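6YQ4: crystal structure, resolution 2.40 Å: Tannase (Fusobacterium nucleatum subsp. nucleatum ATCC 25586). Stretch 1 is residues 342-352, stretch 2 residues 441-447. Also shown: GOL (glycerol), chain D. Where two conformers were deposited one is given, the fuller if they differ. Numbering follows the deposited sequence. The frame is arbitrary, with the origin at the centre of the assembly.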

# COMPACT_ATOMS: atom_id res chain seq x y z
N VAL A 342 26.60 4.46 -1.82
CA VAL A 342 27.12 3.40 -2.69
C VAL A 342 26.05 2.34 -2.92
O VAL A 342 25.89 1.83 -4.04
CB VAL A 342 28.40 2.80 -2.09
CG1 VAL A 342 28.95 1.68 -2.99
CG2 VAL A 342 29.45 3.88 -1.85
N TYR A 343 25.29 2.01 -1.87
CA TYR A 343 24.31 0.93 -1.97
C TYR A 343 23.24 1.24 -3.01
O TYR A 343 22.77 0.34 -3.72
CB TYR A 343 23.66 0.67 -0.60
CG TYR A 343 22.58 -0.40 -0.63
CD1 TYR A 343 22.90 -1.75 -0.61
CD2 TYR A 343 21.23 -0.05 -0.71
CE1 TYR A 343 21.91 -2.73 -0.65
CE2 TYR A 343 20.23 -1.02 -0.76
CZ TYR A 343 20.58 -2.35 -0.73
OH TYR A 343 19.60 -3.33 -0.74
N THR A 344 22.83 2.51 -3.11
CA THR A 344 21.73 2.89 -3.98
C THR A 344 22.16 3.07 -5.44
O THR A 344 21.28 3.16 -6.31
CB THR A 344 21.08 4.17 -3.47
OG1 THR A 344 22.10 5.13 -3.16
CG2 THR A 344 20.30 3.88 -2.21
N HIS A 345 23.46 3.11 -5.72
CA HIS A 345 23.98 3.27 -7.06
C HIS A 345 24.34 1.95 -7.72
O HIS A 345 25.05 1.93 -8.73
CB HIS A 345 25.20 4.19 -7.04
CG HIS A 345 24.84 5.64 -6.96
ND1 HIS A 345 23.95 6.13 -6.03
CD2 HIS A 345 25.24 6.70 -7.71
CE1 HIS A 345 23.81 7.43 -6.21
NE2 HIS A 345 24.59 7.80 -7.21
N ILE A 346 23.89 0.83 -7.15
CA ILE A 346 24.42 -0.46 -7.56
C ILE A 346 23.60 -0.98 -8.74
O ILE A 346 24.14 -1.20 -9.83
CB ILE A 346 24.48 -1.43 -6.36
CG1 ILE A 346 25.77 -1.14 -5.57
CG2 ILE A 346 24.43 -2.89 -6.81
CD1 ILE A 346 26.09 -2.14 -4.47
N GLY A 347 22.29 -1.12 -8.57
CA GLY A 347 21.48 -1.45 -9.73
C GLY A 347 21.32 -0.25 -10.65
O GLY A 347 21.82 0.85 -10.41
N ASP A 348 20.59 -0.47 -11.74
CA ASP A 348 20.05 0.64 -12.52
C ASP A 348 18.85 1.22 -11.80
O ASP A 348 18.10 0.50 -11.14
CB ASP A 348 19.60 0.18 -13.90
CG ASP A 348 20.71 0.14 -14.91
OD1 ASP A 348 21.81 0.69 -14.68
OD2 ASP A 348 20.46 -0.46 -15.95
N ARG A 349 18.64 2.51 -11.93
CA ARG A 349 17.44 3.13 -11.40
C ARG A 349 16.22 2.61 -12.16
O ARG A 349 16.34 2.15 -13.29
CB ARG A 349 17.54 4.66 -11.48
CG ARG A 349 16.45 5.37 -12.29
CD ARG A 349 16.89 6.71 -12.90
NE ARG A 349 17.68 7.57 -12.01
CZ ARG A 349 17.22 8.64 -11.37
NH1 ARG A 349 18.02 9.34 -10.59
NH2 ARG A 349 15.95 9.01 -11.50
N MET A 350 15.05 2.70 -11.54
CA MET A 350 13.82 2.26 -12.19
C MET A 350 13.05 3.43 -12.82
O MET A 350 13.01 3.57 -14.04
CB MET A 350 12.93 1.55 -11.20
CG MET A 350 11.91 0.68 -11.87
SD MET A 350 10.61 0.18 -10.76
CE MET A 350 9.15 0.46 -11.78
N LYS A 351 12.41 4.24 -12.00
CA LYS A 351 11.61 5.33 -12.54
C LYS A 351 12.50 6.53 -12.87
O LYS A 351 13.58 6.70 -12.30
CB LYS A 351 10.52 5.72 -11.54
CG LYS A 351 9.65 4.54 -11.12
CD LYS A 351 8.33 4.98 -10.52
CE LYS A 351 7.45 3.77 -10.26
NZ LYS A 351 6.32 4.07 -9.31
N SER A 352 12.03 7.35 -13.81
CA SER A 352 12.70 8.56 -14.23
C SER A 352 12.07 9.79 -13.57
O SER A 352 10.86 9.82 -13.33
CB SER A 352 12.64 8.72 -15.75
OG SER A 352 13.04 7.51 -16.37
N GLY A 441 10.94 -4.19 0.06
CA GLY A 441 12.10 -5.01 -0.26
C GLY A 441 13.36 -4.19 -0.52
O GLY A 441 13.32 -3.09 -1.08
N ALA A 442 14.50 -4.77 -0.13
CA ALA A 442 15.79 -4.09 -0.23
C ALA A 442 16.21 -3.78 -1.68
O ALA A 442 17.06 -2.91 -1.88
CB ALA A 442 16.84 -4.94 0.48
N ILE A 443 15.65 -4.46 -2.69
CA ILE A 443 15.90 -4.11 -4.09
C ILE A 443 14.64 -3.58 -4.76
O ILE A 443 14.53 -3.61 -5.98
CB ILE A 443 16.50 -5.28 -4.89
CG1 ILE A 443 15.52 -6.46 -4.99
CG2 ILE A 443 17.83 -5.70 -4.34
CD1 ILE A 443 15.99 -7.55 -5.90
N ASP A 444 13.68 -3.09 -3.98
CA ASP A 444 12.45 -2.49 -4.49
C ASP A 444 12.70 -1.03 -4.83
O ASP A 444 12.92 -0.19 -3.95
CB ASP A 444 11.34 -2.62 -3.45
CG ASP A 444 9.97 -2.21 -3.97
OD1 ASP A 444 9.87 -1.39 -4.92
OD2 ASP A 444 8.97 -2.74 -3.43
N LYS A 445 12.63 -0.70 -6.12
CA LYS A 445 12.86 0.67 -6.56
C LYS A 445 11.61 1.28 -7.17
O LYS A 445 11.71 2.29 -7.86
CB LYS A 445 14.03 0.73 -7.52
CG LYS A 445 15.32 0.22 -6.91
CD LYS A 445 16.47 0.31 -7.92
CE LYS A 445 17.77 -0.18 -7.31
NZ LYS A 445 18.71 -0.59 -8.39
N ASP A 446 10.43 0.72 -6.88
CA ASP A 446 9.20 1.36 -7.33
C ASP A 446 8.93 2.62 -6.55
O ASP A 446 8.27 3.54 -7.06
CB ASP A 446 8.02 0.40 -7.23
CG ASP A 446 7.96 -0.58 -8.42
OD1 ASP A 446 8.90 -1.38 -8.62
OD2 ASP A 446 6.96 -0.53 -9.16
N THR A 447 9.41 2.67 -5.31
CA THR A 447 9.42 3.89 -4.52
C THR A 447 10.66 3.88 -3.65
O THR A 447 11.31 2.85 -3.48
CB THR A 447 8.15 4.06 -3.67
OG1 THR A 447 8.15 5.36 -3.09
CG2 THR A 447 8.09 3.02 -2.55
C1 GOL D . 1.59 2.00 -8.01
O1 GOL D . 0.73 3.07 -8.29
C2 GOL D . 2.78 2.14 -9.04
O2 GOL D . 3.56 3.28 -8.84
C3 GOL D . 3.63 0.87 -8.94
O3 GOL D . 4.97 1.31 -9.13
O HOH W 1 20.11 2.02 -8.47

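Every direct hydrogen bond across this contact runs from the tip of a side chain to a backbone carbonyl oxygen: the two stretches of the tannase chain meet without a salt bridge between them, although lysines and aspartates crowd the interface. The arrangement illustrates a general principle. Where largely irregular segments pack together, without strand pairing between them, side chains can reach across to bond to backbone carbonyls.

Lys445 is the clearest case and gives up the largest area to the other stretch. Its CA-to-CB bond points toward stretch 1, with chi1 at -60° (m) and chi2 to chi4 all t, so the chain is nearly fully extended. At its end NZ donates a hydrogen bond of 3.0 Å to Asp348 O. The carboxylate of Asp348 takes no part, since that side chain leads away. A second acceptor is a water whose oxygen lies 3.0 Å from Lys445 NZ; the same water donates to Thr344 O at 2.7 Å and, weakly, to Gly347 O at 2.8 Å. The ammonium thus gathers one carbonyl directly and two more through a solvent molecule.

This approach depends on the absence of a side chain at Gly347. Gly347 CA sits 3.2 Å from Lys445 NZ, and an ideally placed CB would point toward stretch 2 and clash with that nitrogen.

Lys351 repeats the strategy in the opposite direction. Also m at chi1 and t beyond it, it sends NZ to Asp446 O with a hydrogen bond of 3.0 Å. Here a glycerol, probably from the crystallisation liquor, adds a bridge: Lys351 NZ donates to GOL O2 at 2.9 Å and to GOL O3 at 3.1 Å, while GOL O3 donates to Asp446 OD2 at 2.7 Å. The lysine therefore meets the aspartate's backbone directly and its carboxylate through the ligand.

Between these two polar links lies Met350, next to Lys445, the closest CA pair across the stretches, with 5.9 Å between Met350 CA and Lys445 CA. The two CA-to-CB bonds point toward the opposing stretches, which brings Met350 CB to 3.9 Å from Lys445 CB and to 3.6 Å from Lys445 O. Farther along, Met350 SD approaches Asp446 OD1 at 3.2 Å, a close contact rather than a hydrogen bond. Asp446 itself is held in place within its own stretch, where its N donates to Asp444 OD1 at 2.9 Å.

At the far end, Tyr343 reaches out from the helical part of stretch 1. Its CA-to-CB bond runs sideways, but chi1 at 177° (t) carries the ring's end nearer, and Tyr343 OH donates to Ala442 O at 2.8 Å. That oxygen lies at the ring edge, near its plane, as suits a phenol hydroxyl. Ala442 belongs to a type I turn from Gly441 to Asp444, closed by Asp444 N donating to Gly441 O at 2.9 Å.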